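Local coordinates for protein leucyl-tRNA synthetase subunit alpha (Aquifex aeolicus, PDB 3O0A) that attaches leucine to its tRNA and, through the CP1 hydrolytic domain, probably clears tRNA charged with the wrong amino acid, at residues K19-N22 with C23-E26; V65-L68 with A69-E73; Y132-T136 with G137-C141; E195-K198 with R199-E203. All coordinates share one frame; numbering follows the deposited sequence.

Contact 1 (K19-N22 with C23-E26); sequences KFLN and CVPE
Cys23 N donates to Phe20 O at 2.9 Å with an N-H...O angle of 154°, and Val24 N donates to Leu21 O at 3.2 Å with an angle of 164°. Both bonds run from residue i+3 back to residue i, and they close overlapping beta turns, Phe20 to Cys23 and Leu21 to Val24. The curl also brings Cys23 CB to 3.2 Å from Phe20 O. Asn22 holds CG between its backbone N and carbonyl carbon (chi1 77°), which folds OD1 back to 3.2 Å from Cys23 N; the angle there is too poor for a bond, and OD1 is instead hydrogen-bonded to Arg74 NH2. The same guanidinium, through NH1, binds Lys19 O, gripping the loop at two points. Packing within the turn is light: Val24 CG2 rests 3.4 Å from Leu21 O and 4.5 Å from Leu21 CD2. In the loop between strand 6-13 and helix 26-35, Phe20 and Cys23 lean on Ile71 and Arg74 of helix 64-74, with Cys23 disulfide-bonded to Cys70 of that helix, while Leu21 and Val24 both reach Leu32 of helix 26-35.

Contact 2 (V65-L68 with A69-E73); sequences VPVL and ACIGE
From Val65 to Gly72 the backbone is joined by four successive i+4 to i bonds, Ala69 N to Val65 O, Cys70 N to Pro66 O, Ile71 N to Val67 O and Gly72 N to Leu68 O, all between 2.8 and 3.1 Å. Side chains of the second turn lie over the carbonyls of the first: Ala69 CB is 3.3 Å from Val65 O, and Cys70 CB is 3.4 Å from Pro66 O. Ile71 makes the apolar contacts. With CG1 anti to the carbonyl carbon (chi1 -65°), its chain turns back along the helix, CG1 passing 3.5 Å from Val67 O and CD1 ending 4.4 Å from Val67 CG1 and 4.5 Å from Leu68 CD2. This is regular alpha-helix, part of helix 64-74 of the editing domain, which packs against the mixed sheet: Leu68 touches Leu58 on strand 55-58 and Leu109 and Val111 on strand 106-114, and Ile71 also reaches Val111. Around the helix, Val67 borders Val24 and Pro25, whereas Pro66 and Ala69 meet Tyr80 of helix 80-91.

Contact 3 (Y132-T136 with G137-C141); sequences YEYGT and GAIMC
A type II' beta turn runs from Tyr134 to Gly137 and delivers the chain into strand 138-141. Its closing bond goes from Gly137 N to Tyr134 O at 2.9 Å, with an N-H...O angle of 148°. Gly135, at the first corner, has a positive phi of 55°, which favours glycine. Gly137 is more constrained still: a CB there would clash with Tyr132 CD1 and with Thr136 O, and as it stands the glycine CA lies 3.9 Å from Tyr132 CD1, obliquely to the ring. Thr136 sets OG1 between its backbone N and carbonyl carbon (chi1 60°), turning the hydroxyl forward over the next residues. There OG1 takes a weak bond from Ala138 N at 3.3 Å, the i to i+2 spacing of an ST turn, and it is also hydrogen-bonded to Asp41 O. A water bridges the same two residues through their backbones, accepting from Thr136 N at 2.9 Å and donating to Ala138 O at 2.8 Å. Farther along, Ile139 CG2 meets the edge of the Tyr134 ring, 3.9 Å from CD2 and near the ring plane, and the two side chains cross at about a right angle. Ile139 pairs through its backbone with Val57 of strand 55-58, and Gly137 bonds Ala59 just beyond that strand's end. The result is a II' turn, with glycine at its first corner and at its last residue, that starts an outermost strand, paired antiparallel in the four-stranded mixed sheet of the editing domain.

Contact 4 (E195-K198 with R199-E203); sequences ETAK and RKITE
Thr202 grips Lys198 O twice across one turn of alpha-helix 194-207: OG1 donates at 2.7 Å and the backbone N at 3.1 Å, arriving from opposite faces of the carbonyl plane. The hydroxyl gets there because it stands beside its own N, anti to the carbonyl carbon (chi1 -57°), where it points back toward the preceding turn. With a valine in its place the OG1 donor is gone, and Lys198 O would probably be held less firmly, on one face of its plane, by the backbone N-H that remains. One residue earlier along each turn, Ala197 CB touches Ile201 CD1 at 4.2 Å, and both side chains pack on Leu183 of strand 182-183. Thr196 and Lys200 lie side by side and point the same way, their CG2 and CG atoms 4.0 Å apart; Lys200 N bonds Thr196 O, with an N-H...O angle of 166°. Farther out, Lys198 extends its chain to a salt bridge in which NZ meets the syn side of Glu195 OE1 at 2.9 Å, close to the carboxylate plane. Lys198 also borders Asp48, and Thr202 borders Pro47, both on one loop. Arg199 bends at chi3 (77°), bringing its guanidinium back toward Thr196, and a water in the guanidinium plane accepts from Arg199 NH2 at 2.6 Å while bonding Thr196 OG1 at 3.1 Å.

Contacts 1 and 2 meet directly: the disulfide joins Cys23 SG to Cys70 SG at 2.1 Å, and Phe20 CD1 packs 3.8 Å from Ile71 CG2, tying the 19-26 loop covalently to helix 64-74. Contact 3 does not touch contact 2, their nearest atoms being about 7 Å apart, but strand 55-58 links them, since Leu68 and Ala138 both rest on Leu58. Contact 4 stands apart, its centre about 33 Å from that of contact 2 and on the opposite side of the chain's centre; contact 3 lies between, with nearest atoms about 8 Å from contact 4. All four are described here as structural packing within the fold.

Contact 1 (K19-N22 with C23-E26)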
loop_
_atom_site.group_PDB
_atom_site.type_symbol
_atom_site.label_atom_id
_atom_site.label_comp_id
_atom_site.label_asym_id
_atom_site.label_seq_id
_atom_site.Cartn_x
_atom_site.Cartn_y
_atom_site.Cartn_z
ATOM N N LYS A 19 22.567 9.833 0.917
ATOM C CA LYS A 19 22.384 9.765 -0.539
ATOM C C LYS A 19 21.012 10.289 -0.978
ATOM O O LYS A 19 20.825 10.639 -2.148
ATOM C CB LYS A 19 22.579 8.311 -0.998
ATOM C CG LYS A 19 22.222 7.975 -2.448
ATOM C CD LYS A 19 22.546 6.494 -2.744
ATOM C CE LYS A 19 21.979 6.021 -4.082
ATOM N NZ LYS A 19 22.496 4.642 -4.396
ATOM N N PHE A 20 20.069 10.362 -0.035
ATOM C CA PHE A 20 18.698 10.717 -0.348
ATOM C C PHE A 20 18.149 11.940 0.380
ATOM O O PHE A 20 16.987 12.317 0.161
ATOM C CB PHE A 20 17.786 9.511 -0.101
ATOM C CG PHE A 20 18.248 8.278 -0.791
ATOM C CD1 PHE A 20 17.854 8.003 -2.094
ATOM C CD2 PHE A 20 19.102 7.392 -0.135
ATOM C CE1 PHE A 20 18.302 6.846 -2.729
ATOM C CE2 PHE A 20 19.549 6.242 -0.758
ATOM C CZ PHE A 20 19.144 5.978 -2.062
ATOM N N LEU A 21 18.974 12.589 1.199
ATOM C CA LEU A 21 18.499 13.714 2.021
ATOM C C LEU A 21 17.860 14.847 1.220
ATOM O O LEU A 21 16.904 15.488 1.685
ATOM C CB LEU A 21 19.637 14.289 2.874
ATOM C CG LEU A 21 19.918 13.570 4.188
ATOM C CD1 LEU A 21 21.195 14.142 4.814
ATOM C CD2 LEU A 21 18.708 13.712 5.143
ATOM N N ASN A 22 18.371 15.119 0.020
ATOM C CA ASN A 22 17.772 16.207 -0.745
ATOM C C ASN A 22 16.427 15.857 -1.401
ATOM O O ASN A 22 15.782 16.719 -1.995
ATOM C CB ASN A 22 18.788 16.890 -1.700
ATOM C CG ASN A 22 19.072 16.083 -2.964
ATOM O OD1 ASN A 22 18.399 15.109 -3.261
ATOM N ND2 ASN A 22 20.045 16.543 -3.738
ATOM N N CYS A 23 15.997 14.602 -1.248
ATOM C CA CYS A 23 14.668 14.169 -1.688
ATOM C C CYS A 23 13.588 14.436 -0.656
ATOM O O CYS A 23 12.413 14.347 -0.976
ATOM C CB CYS A 23 14.648 12.681 -1.988
ATOM S SG CYS A 23 15.570 12.282 -3.462
ATOM N N VAL A 24 13.992 14.713 0.586
ATOM C CA VAL A 24 13.035 14.743 1.701
ATOM C C VAL A 24 12.979 16.116 2.367
ATOM O O VAL A 24 14.009 16.793 2.494
ATOM C CB VAL A 24 13.300 13.636 2.765
ATOM C CG1 VAL A 24 13.532 12.254 2.099
ATOM C CG2 VAL A 24 14.486 13.983 3.625
ATOM N N PRO A 25 11.770 16.540 2.774
ATOM C CA PRO A 25 11.666 17.811 3.492
ATOM C C PRO A 25 12.176 17.691 4.913
ATOM O O PRO A 25 12.247 16.588 5.463
ATOM C CB PRO A 25 10.166 18.085 3.510
ATOM C CG PRO A 25 9.538 16.729 3.486
ATOM C CD PRO A 25 10.458 15.882 2.619
ATOM N N GLU A 26 12.503 18.842 5.499
ATOM C CA GLU A 26 13.050 18.914 6.842
ATOM C C GLU A 26 12.226 18.107 7.849
ATOM O O GLU A 26 12.776 17.460 8.734
ATOM C CB GLU A 26 13.122 20.385 7.263
ATOM C CG GLU A 26 13.886 20.627 8.558
ATOM C CD GLU A 26 13.012 20.566 9.806
ATOM O OE1 GLU A 26 11.763 20.614 9.703
ATOM O OE2 GLU A 26 13.595 20.488 10.909
#

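Contact 2 (V65-L68 with A69-E73)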
loop_
_atom_site.group_PDB
_atom_site.type_symbol
_atom_site.label_atom_id
_atom_site.label_comp_id
_atom_site.label_asym_id
_atom_site.label_seq_id
_atom_site.Cartn_x
_atom_site.Cartn_y
_atom_site.Cartn_z
ATOM N N VAL A 65 4.315 11.499 -2.699
ATOM C CA VAL A 65 4.539 11.112 -4.098
ATOM C C VAL A 65 5.838 11.702 -4.684
ATOM O O VAL A 65 6.655 10.945 -5.193
ATOM C CB VAL A 65 3.307 11.417 -4.997
ATOM C CG1 VAL A 65 3.667 11.238 -6.459
ATOM C CG2 VAL A 65 2.156 10.499 -4.608
ATOM N N PRO A 66 6.043 13.042 -4.608
ATOM C CA PRO A 66 7.304 13.580 -5.140
ATOM C C PRO A 66 8.537 13.142 -4.343
ATOM O O PRO A 66 9.595 12.920 -4.934
ATOM C CB PRO A 66 7.110 15.108 -5.088
ATOM C CG PRO A 66 6.012 15.341 -4.125
ATOM C CD PRO A 66 5.145 14.112 -4.126
ATOM N N VAL A 67 8.392 12.994 -3.030
ATOM C CA VAL A 67 9.483 12.541 -2.181
ATOM C C VAL A 67 9.941 11.142 -2.609
ATOM O O VAL A 67 11.130 10.915 -2.871
ATOM C CB VAL A 67 9.073 12.536 -0.681
ATOM C CG1 VAL A 67 10.202 11.958 0.171
ATOM C CG2 VAL A 67 8.723 13.951 -0.222
ATOM N N LEU A 68 8.992 10.207 -2.678
ATOM C CA LEU A 68 9.321 8.821 -3.031
ATOM C C LEU A 68 9.765 8.653 -4.473
ATOM O O LEU A 68 10.646 7.833 -4.759
ATOM C CB LEU A 68 8.150 7.892 -2.698
ATOM C CG LEU A 68 7.794 7.836 -1.217
ATOM C CD1 LEU A 68 6.557 6.937 -1.084
ATOM C CD2 LEU A 68 8.973 7.342 -0.350
ATOM N N ALA A 69 9.184 9.434 -5.383
ATOM C CA ALA A 69 9.638 9.415 -6.786
ATOM C C ALA A 69 11.090 9.919 -6.925
ATOM O O ALA A 69 11.880 9.396 -7.736
ATOM C CB ALA A 69 8.678 10.224 -7.673
ATOM N N CYS A 70 11.447 10.909 -6.108
ATOM C CA CYS A 70 12.818 11.429 -6.098
ATOM C C CYS A 70 13.762 10.312 -5.680
ATOM O O CYS A 70 14.806 10.094 -6.305
ATOM C CB CYS A 70 12.927 12.611 -5.127
ATOM S SG CYS A 70 14.582 13.339 -4.992
ATOM N N ILE A 71 13.374 9.592 -4.632
ATOM C CA ILE A 71 14.150 8.444 -4.158
ATOM C C ILE A 71 14.213 7.325 -5.207
ATOM O O ILE A 71 15.281 6.791 -5.466
ATOM C CB ILE A 71 13.636 7.942 -2.797
ATOM C CG1 ILE A 71 13.879 9.038 -1.736
ATOM C CG2 ILE A 71 14.316 6.619 -2.424
ATOM C CD1 ILE A 71 13.187 8.788 -0.379
ATOM N N GLY A 72 13.082 7.024 -5.840
ATOM C CA GLY A 72 13.013 5.966 -6.856
ATOM C C GLY A 72 13.840 6.305 -8.080
ATOM O O GLY A 72 14.458 5.422 -8.692
ATOM N N GLU A 73 13.888 7.580 -8.436
ATOM C CA GLU A 73 14.808 8.018 -9.497
ATOM C C GLU A 73 16.262 7.800 -9.075
ATOM O O GLU A 73 17.096 7.294 -9.860
ATOM C CB GLU A 73 14.564 9.494 -9.840
ATOM C CG GLU A 73 15.600 10.064 -10.825
ATOM C CD GLU A 73 15.438 11.543 -11.022
ATOM O OE1 GLU A 73 15.811 12.308 -10.110
ATOM O OE2 GLU A 73 14.962 11.953 -12.108
#

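Contact 3 (Y132-T136 with G137-C141)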
loop_
_atom_site.group_PDB
_atom_site.type_symbol
_atom_site.label_atom_id
_atom_site.label_comp_id
_atom_site.label_asym_id
_atom_site.label_seq_id
_atom_site.Cartn_x
_atom_site.Cartn_y
_atom_site.Cartn_z
ATOM N N TYR A 132 -7.296 10.977 -2.147
ATOM C CA TYR A 132 -6.555 11.508 -1.008
ATOM C C TYR A 132 -7.417 11.588 0.259
ATOM O O TYR A 132 -6.915 11.446 1.372
ATOM C CB TYR A 132 -5.926 12.868 -1.347
ATOM C CG TYR A 132 -4.998 13.378 -0.262
ATOM C CD1 TYR A 132 -3.870 12.649 0.115
ATOM C CD2 TYR A 132 -5.256 14.574 0.394
ATOM C CE1 TYR A 132 -3.018 13.106 1.115
ATOM C CE2 TYR A 132 -4.406 15.042 1.402
ATOM C CZ TYR A 132 -3.291 14.301 1.748
ATOM O OH TYR A 132 -2.454 14.760 2.744
ATOM N N GLU A 133 -8.720 11.789 0.064
ATOM C CA GLU A 133 -9.666 11.984 1.158
ATOM C C GLU A 133 -10.018 10.701 1.910
ATOM O O GLU A 133 -10.540 10.762 3.029
ATOM C CB GLU A 133 -10.950 12.645 0.631
ATOM C CG GLU A 133 -10.745 14.049 0.040
ATOM C CD GLU A 133 -10.022 14.054 -1.308
ATOM O OE1 GLU A 133 -10.152 13.076 -2.075
ATOM O OE2 GLU A 133 -9.309 15.045 -1.601
ATOM N N TYR A 134 -9.771 9.547 1.297
ATOM C CA TYR A 134 -9.997 8.291 2.000
ATOM C C TYR A 134 -8.846 8.022 2.949
ATOM O O TYR A 134 -7.694 7.917 2.510
ATOM C CB TYR A 134 -10.130 7.088 1.065
ATOM C CG TYR A 134 -10.262 5.798 1.870
ATOM C CD1 TYR A 134 -11.451 5.488 2.530
ATOM C CD2 TYR A 134 -9.176 4.923 2.018
ATOM C CE1 TYR A 134 -11.574 4.324 3.291
ATOM C CE2 TYR A 134 -9.286 3.757 2.778
ATOM C CZ TYR A 134 -10.492 3.465 3.404
ATOM O OH TYR A 134 -10.620 2.314 4.160
ATOM N N GLY A 135 -9.158 7.879 4.237
ATOM C CA GLY A 135 -8.130 7.563 5.235
ATOM C C GLY A 135 -6.959 8.531 5.252
ATOM O O GLY A 135 -7.146 9.745 5.378
ATOM N N THR A 136 -5.753 7.982 5.125
ATOM C CA THR A 136 -4.526 8.768 5.108
ATOM C C THR A 136 -4.135 9.184 3.692
ATOM O O THR A 136 -3.096 9.828 3.492
ATOM C CB THR A 136 -3.339 7.952 5.635
ATOM O OG1 THR A 136 -3.166 6.802 4.798
ATOM C CG2 THR A 136 -3.554 7.513 7.087
ATOM N N GLY A 137 -4.923 8.770 2.708
ATOM C CA GLY A 137 -4.585 9.032 1.305
ATOM C C GLY A 137 -3.584 8.049 0.715
ATOM O O GLY A 137 -3.136 8.222 -0.422
ATOM N N ALA A 138 -3.224 7.033 1.497
ATOM C CA ALA A 138 -2.400 5.917 1.031
ATOM C C ALA A 138 -3.044 4.627 1.500
ATOM O O ALA A 138 -3.563 4.548 2.623
ATOM C CB ALA A 138 -0.996 6.014 1.570
ATOM N N ILE A 139 -3.033 3.624 0.635
ATOM C CA ILE A 139 -3.660 2.350 0.983
ATOM C C ILE A 139 -2.686 1.193 0.781
ATOM O O ILE A 139 -1.764 1.269 -0.048
ATOM C CB ILE A 139 -4.981 2.112 0.178
ATOM C CG1 ILE A 139 -4.710 2.033 -1.331
ATOM C CG2 ILE A 139 -6.018 3.212 0.499
ATOM C CD1 ILE A 139 -5.834 1.349 -2.135
ATOM N N MET A 140 -2.889 0.128 1.552
ATOM C CA MET A 140 -2.286 -1.148 1.203
ATOM C C MET A 140 -3.188 -1.856 0.209
ATOM O O MET A 140 -4.429 -1.810 0.312
ATOM C CB MET A 140 -2.035 -2.010 2.433
ATOM C CG MET A 140 -3.291 -2.562 3.079
ATOM S SD MET A 140 -2.835 -3.433 4.583
ATOM C CE MET A 140 -4.347 -4.366 4.818
ATOM N N CYS A 141 -2.568 -2.489 -0.780
ATOM C CA CYS A 141 -3.341 -3.121 -1.827
ATOM C C CYS A 141 -3.233 -4.636 -1.776
ATOM O O CYS A 141 -2.143 -5.200 -1.782
ATOM C CB CYS A 141 -2.935 -2.563 -3.191
ATOM S SG CYS A 141 -3.155 -0.768 -3.285
HETATM O O HOH W 1 -5.848 5.297 4.009
#

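Contact 4 (E195-K198 with R199-E203)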
loop_
_atom_site.group_PDB
_atom_site.type_symbol
_atom_site.label_atom_id
_atom_site.label_comp_id
_atom_site.label_asym_id
_atom_site.label_seq_id
_atom_site.Cartn_x
_atom_site.Cartn_y
_atom_site.Cartn_z
ATOM N N GLU A 195 -12.470 -12.366 10.935
ATOM C CA GLU A 195 -12.972 -11.321 11.841
ATOM C C GLU A 195 -12.145 -11.233 13.129
ATOM O O GLU A 195 -11.749 -10.138 13.543
ATOM C CB GLU A 195 -14.474 -11.470 12.140
ATOM C CG GLU A 195 -15.390 -11.263 10.932
ATOM C CD GLU A 195 -15.156 -9.937 10.211
ATOM O OE1 GLU A 195 -15.245 -8.868 10.860
ATOM O OE2 GLU A 195 -14.881 -9.967 8.991
ATOM N N THR A 196 -11.852 -12.387 13.728
ATOM C CA THR A 196 -10.968 -12.459 14.898
ATOM C C THR A 196 -9.573 -11.912 14.576
ATOM O O THR A 196 -8.965 -11.195 15.386
ATOM C CB THR A 196 -10.855 -13.900 15.420
ATOM O OG1 THR A 196 -12.161 -14.385 15.762
ATOM C CG2 THR A 196 -9.954 -13.964 16.661
ATOM N N ALA A 197 -9.082 -12.247 13.385
ATOM C CA ALA A 197 -7.760 -11.814 12.933
ATOM C C ALA A 197 -7.649 -10.296 12.817
ATOM O O ALA A 197 -6.571 -9.745 13.014
ATOM C CB ALA A 197 -7.415 -12.463 11.600
ATOM N N LYS A 198 -8.748 -9.615 12.492
ATOM C CA LYS A 198 -8.719 -8.148 12.459
ATOM C C LYS A 198 -8.209 -7.598 13.787
ATOM O O LYS A 198 -7.284 -6.791 13.813
ATOM C CB LYS A 198 -10.100 -7.564 12.135
ATOM C CG LYS A 198 -10.498 -7.695 10.688
ATOM C CD LYS A 198 -11.914 -7.174 10.470
ATOM C CE LYS A 198 -12.404 -7.488 9.058
ATOM N NZ LYS A 198 -13.856 -7.153 8.939
ATOM N N ARG A 199 -8.801 -8.058 14.887
ATOM C CA ARG A 199 -8.401 -7.626 16.222
ATOM C C ARG A 199 -6.993 -8.077 16.598
ATOM O O ARG A 199 -6.196 -7.285 17.107
ATOM C CB ARG A 199 -9.404 -8.152 17.250
ATOM C CG ARG A 199 -9.087 -7.814 18.689
ATOM C CD ARG A 199 -10.336 -7.946 19.564
ATOM N NE ARG A 199 -10.688 -9.327 19.895
ATOM C CZ ARG A 199 -11.551 -10.093 19.227
ATOM N NH1 ARG A 199 -12.168 -9.652 18.134
ATOM N NH2 ARG A 199 -11.790 -11.324 19.653
ATOM N N LYS A 200 -6.711 -9.358 16.385
ATOM C CA LYS A 200 -5.441 -9.939 16.837
ATOM C C LYS A 200 -4.273 -9.297 16.097
ATOM O O LYS A 200 -3.258 -8.955 16.715
ATOM C CB LYS A 200 -5.423 -11.468 16.667
ATOM C CG LYS A 200 -6.460 -12.238 17.495
ATOM C CD LYS A 200 -6.265 -12.035 18.981
ATOM C CE LYS A 200 -7.307 -12.838 19.757
ATOM N NZ LYS A 200 -7.023 -12.765 21.190
ATOM N N ILE A 201 -4.414 -9.119 14.785
ATOM C CA ILE A 201 -3.364 -8.475 13.982
ATOM C C ILE A 201 -3.186 -7.003 14.365
ATOM O O ILE A 201 -2.055 -6.517 14.521
ATOM C CB ILE A 201 -3.598 -8.648 12.456
ATOM C CG1 ILE A 201 -3.354 -10.120 12.084
ATOM C CG2 ILE A 201 -2.705 -7.668 11.647
ATOM C CD1 ILE A 201 -3.828 -10.536 10.704
ATOM N N THR A 202 -4.301 -6.308 14.550
ATOM C CA THR A 202 -4.243 -4.898 14.908
ATOM C C THR A 202 -3.556 -4.720 16.270
ATOM O O THR A 202 -2.702 -3.843 16.413
ATOM C CB THR A 202 -5.633 -4.211 14.899
ATOM O OG1 THR A 202 -6.245 -4.357 13.613
ATOM C CG2 THR A 202 -5.473 -2.727 15.149
ATOM N N GLU A 203 -3.906 -5.547 17.251
ATOM C CA GLU A 203 -3.258 -5.442 18.574
ATOM C C GLU A 203 -1.760 -5.724 18.518
ATOM O O GLU A 203 -0.977 -5.064 19.205
ATOM C CB GLU A 203 -3.907 -6.348 19.627
ATOM C CG GLU A 203 -3.053 -6.514 20.914
ATOM C CD GLU A 203 -2.977 -5.267 21.816
ATOM O OE1 GLU A 203 -2.579 -4.166 21.343
ATOM O OE2 GLU A 203 -3.297 -5.405 23.020
HETATM O O HOH W 2 -13.363 -12.467 17.889
#